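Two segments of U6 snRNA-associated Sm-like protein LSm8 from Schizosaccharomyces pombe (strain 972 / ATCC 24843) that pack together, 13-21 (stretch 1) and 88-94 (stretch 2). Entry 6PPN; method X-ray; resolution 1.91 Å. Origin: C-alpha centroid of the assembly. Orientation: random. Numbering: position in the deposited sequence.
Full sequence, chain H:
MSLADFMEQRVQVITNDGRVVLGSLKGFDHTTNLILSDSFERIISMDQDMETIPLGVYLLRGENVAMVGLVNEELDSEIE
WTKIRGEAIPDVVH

Stretch 1, residues 13-21: VITNDGRVV
Stretch 2, residues 88-94: AIPDVVH

Stretch 1 is a β-hairpin: strand 13-15 leads into a type I turn from T15 to G18 and returns through R19 into strand 20-21. Against it lies the C-terminal stretch 88-94, in no regular strand but extended, with phi near -70° and psi 130-160° over 88-92 and V93 at -111/116. It runs antiparallel to the turn, with CA pairs N16-V92 (4.8 Å), D17-D91 (4.6 Å) and G18-I89 (4.8 Å).

V13 N donates to V21 O at 2.8 Å, and V21 N to V13 O at 2.9 Å, beyond reach of stretch 2. I14 (m, m) points toward stretch 2, where its CD1 meets I89 CD1 (I89 is m, t) at 3.8 Å; both side chains are buried and apolar, so they pack by van der Waals contact with no polar group left to satisfy. T15 (p) points away and braces the turn: its OG1 donates a very short 2.4 Å bond to D17 OD1 and accepts from R19 N at 3.2 Å. T15 O accepts from G18 N at 2.9 Å, closing the turn, and from a water at 3.1 Å that also donates to P90 O at 2.7 Å.

N16 (-67/-22, m) supplies the sole direct hydrogen bond between the stretches: V92 N to N16 O, 2.7 Å and 163°. D91 CA adds a CA-H...O contact to N16 O at 3.3 Å. N16 OD1 lies 3.5 Å from V92 CG2 (V92 is t), and N16 ND2 approaches the H94 ring edge (chi1 m, chi2 -73°), 3.8 Å from H94 NE2. D17 (-91/14, p) points away. Aspartate suits the turn because OD1 accepts from T15 OG1 while D17 OD2 faces R19 NE at 3.4 Å, a charge-only salt bridge. D17 O sits 3.1 Å from D91 OD1 (m, chi2 0°), two acceptors that cannot bond. At G18 (86/7), a CB would fall 2.4 Å from I89 O and jam against the preceding carbonyl, so glycine fits.

R19 (m, 126°, p, 133°) points away, its O accepting from T15 N at 3.1 Å. V20 (t) completes the apolar cluster, CG2 4.0 Å from I89 CD1.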

# COMPACT_ATOMS: atom_id res chain seq x y z
N VAL H 13 4.84 -12.28 -14.18
CA VAL H 13 4.37 -11.29 -13.22
C VAL H 13 5.46 -11.10 -12.19
O VAL H 13 5.99 -12.08 -11.65
CB VAL H 13 3.08 -11.74 -12.53
CG1 VAL H 13 2.69 -10.69 -11.48
CG2 VAL H 13 1.94 -11.94 -13.54
N ILE H 14 5.79 -9.84 -11.91
CA ILE H 14 6.63 -9.48 -10.78
C ILE H 14 5.72 -8.86 -9.74
O ILE H 14 5.03 -7.87 -10.02
CB ILE H 14 7.72 -8.47 -11.17
CG1 ILE H 14 8.46 -8.96 -12.40
CG2 ILE H 14 8.68 -8.31 -10.01
CD1 ILE H 14 9.35 -10.00 -12.09
N THR H 15 5.73 -9.42 -8.53
CA THR H 15 4.85 -8.98 -7.46
C THR H 15 5.60 -8.05 -6.51
O THR H 15 6.83 -7.89 -6.58
CB THR H 15 4.31 -10.18 -6.70
OG1 THR H 15 5.39 -10.93 -6.20
CG2 THR H 15 3.58 -11.09 -7.62
N ASN H 16 4.83 -7.42 -5.61
CA ASN H 16 5.43 -6.43 -4.72
C ASN H 16 6.41 -7.05 -3.74
O ASN H 16 7.27 -6.33 -3.22
CB ASN H 16 4.35 -5.66 -3.97
CG ASN H 16 3.58 -4.69 -4.87
OD1 ASN H 16 3.80 -4.65 -6.09
ND2 ASN H 16 2.70 -3.89 -4.28
N ASP H 17 6.30 -8.35 -3.46
CA ASP H 17 7.26 -9.02 -2.59
C ASP H 17 8.42 -9.61 -3.38
O ASP H 17 9.20 -10.39 -2.82
CB ASP H 17 6.57 -10.12 -1.76
CG ASP H 17 5.72 -11.07 -2.60
OD1 ASP H 17 5.78 -10.98 -3.84
OD2 ASP H 17 5.00 -11.92 -2.02
N GLY H 18 8.58 -9.23 -4.64
CA GLY H 18 9.76 -9.62 -5.40
C GLY H 18 9.67 -10.96 -6.08
O GLY H 18 10.66 -11.41 -6.67
N ARG H 19 8.51 -11.61 -6.07
CA ARG H 19 8.46 -12.95 -6.63
C ARG H 19 8.21 -12.86 -8.13
O ARG H 19 7.70 -11.87 -8.63
CB ARG H 19 7.37 -13.80 -5.96
CG ARG H 19 7.77 -14.38 -4.63
CD ARG H 19 6.82 -14.06 -3.52
NE ARG H 19 5.69 -14.97 -3.36
CZ ARG H 19 5.31 -15.48 -2.18
NH1 ARG H 19 4.26 -16.29 -2.11
NH2 ARG H 19 5.99 -15.20 -1.08
N VAL H 20 8.60 -13.91 -8.84
CA VAL H 20 8.50 -13.98 -10.29
C VAL H 20 7.62 -15.17 -10.60
O VAL H 20 7.98 -16.31 -10.26
CB VAL H 20 9.89 -14.14 -10.94
CG1 VAL H 20 9.75 -14.28 -12.47
CG2 VAL H 20 10.77 -12.95 -10.60
N VAL H 21 6.44 -14.95 -11.20
CA VAL H 21 5.61 -16.10 -11.53
C VAL H 21 5.14 -16.01 -12.97
O VAL H 21 4.69 -14.96 -13.43
CB VAL H 21 4.39 -16.28 -10.57
CG1 VAL H 21 4.80 -16.03 -9.12
CG2 VAL H 21 3.25 -15.45 -10.95
N ALA H 88 18.05 -11.18 -5.91
CA ALA H 88 16.64 -11.18 -5.57
C ALA H 88 16.05 -9.83 -5.94
O ALA H 88 16.63 -8.78 -5.63
CB ALA H 88 16.44 -11.43 -4.08
N ILE H 89 14.89 -9.84 -6.56
CA ILE H 89 14.22 -8.57 -6.84
C ILE H 89 13.76 -7.94 -5.53
O ILE H 89 13.20 -8.65 -4.67
CB ILE H 89 13.05 -8.79 -7.81
CG1 ILE H 89 13.59 -9.35 -9.12
CG2 ILE H 89 12.28 -7.50 -8.02
CD1 ILE H 89 12.56 -9.42 -10.23
N PRO H 90 14.01 -6.66 -5.29
CA PRO H 90 13.63 -6.07 -4.00
C PRO H 90 12.13 -5.94 -3.83
O PRO H 90 11.35 -5.99 -4.78
CB PRO H 90 14.28 -4.69 -4.05
CG PRO H 90 15.46 -4.86 -5.01
CD PRO H 90 14.91 -5.78 -6.07
N ASP H 91 11.71 -5.81 -2.57
CA ASP H 91 10.30 -5.56 -2.29
C ASP H 91 9.90 -4.16 -2.74
O ASP H 91 10.68 -3.20 -2.66
CB ASP H 91 10.02 -5.67 -0.79
CG ASP H 91 10.04 -7.11 -0.28
OD1 ASP H 91 10.28 -8.05 -1.07
OD2 ASP H 91 9.79 -7.30 0.93
N VAL H 92 8.65 -4.01 -3.14
CA VAL H 92 8.11 -2.67 -3.29
C VAL H 92 8.01 -2.03 -1.93
O VAL H 92 7.52 -2.64 -0.97
CB VAL H 92 6.74 -2.71 -3.97
CG1 VAL H 92 6.09 -1.34 -3.85
CG2 VAL H 92 6.87 -3.10 -5.42
N VAL H 93 8.55 -0.82 -1.81
CA VAL H 93 8.43 -0.02 -0.60
C VAL H 93 7.52 1.15 -0.94
O VAL H 93 7.88 2.00 -1.77
CB VAL H 93 9.80 0.47 -0.12
CG1 VAL H 93 9.61 1.46 0.99
CG2 VAL H 93 10.63 -0.71 0.34
N HIS H 94 6.37 1.22 -0.29
CA HIS H 94 5.45 2.32 -0.55
C HIS H 94 5.86 3.53 0.26
O HIS H 94 5.65 4.66 -0.18
CB HIS H 94 4.03 1.94 -0.21
CG HIS H 94 3.55 0.73 -0.93
ND1 HIS H 94 3.24 0.74 -2.28
CD2 HIS H 94 3.29 -0.52 -0.49
CE1 HIS H 94 2.84 -0.47 -2.64
NE2 HIS H 94 2.85 -1.25 -1.57
OXT HIS H 94 6.44 3.38 1.34
O HOH W 1 9.26 -6.03 -6.46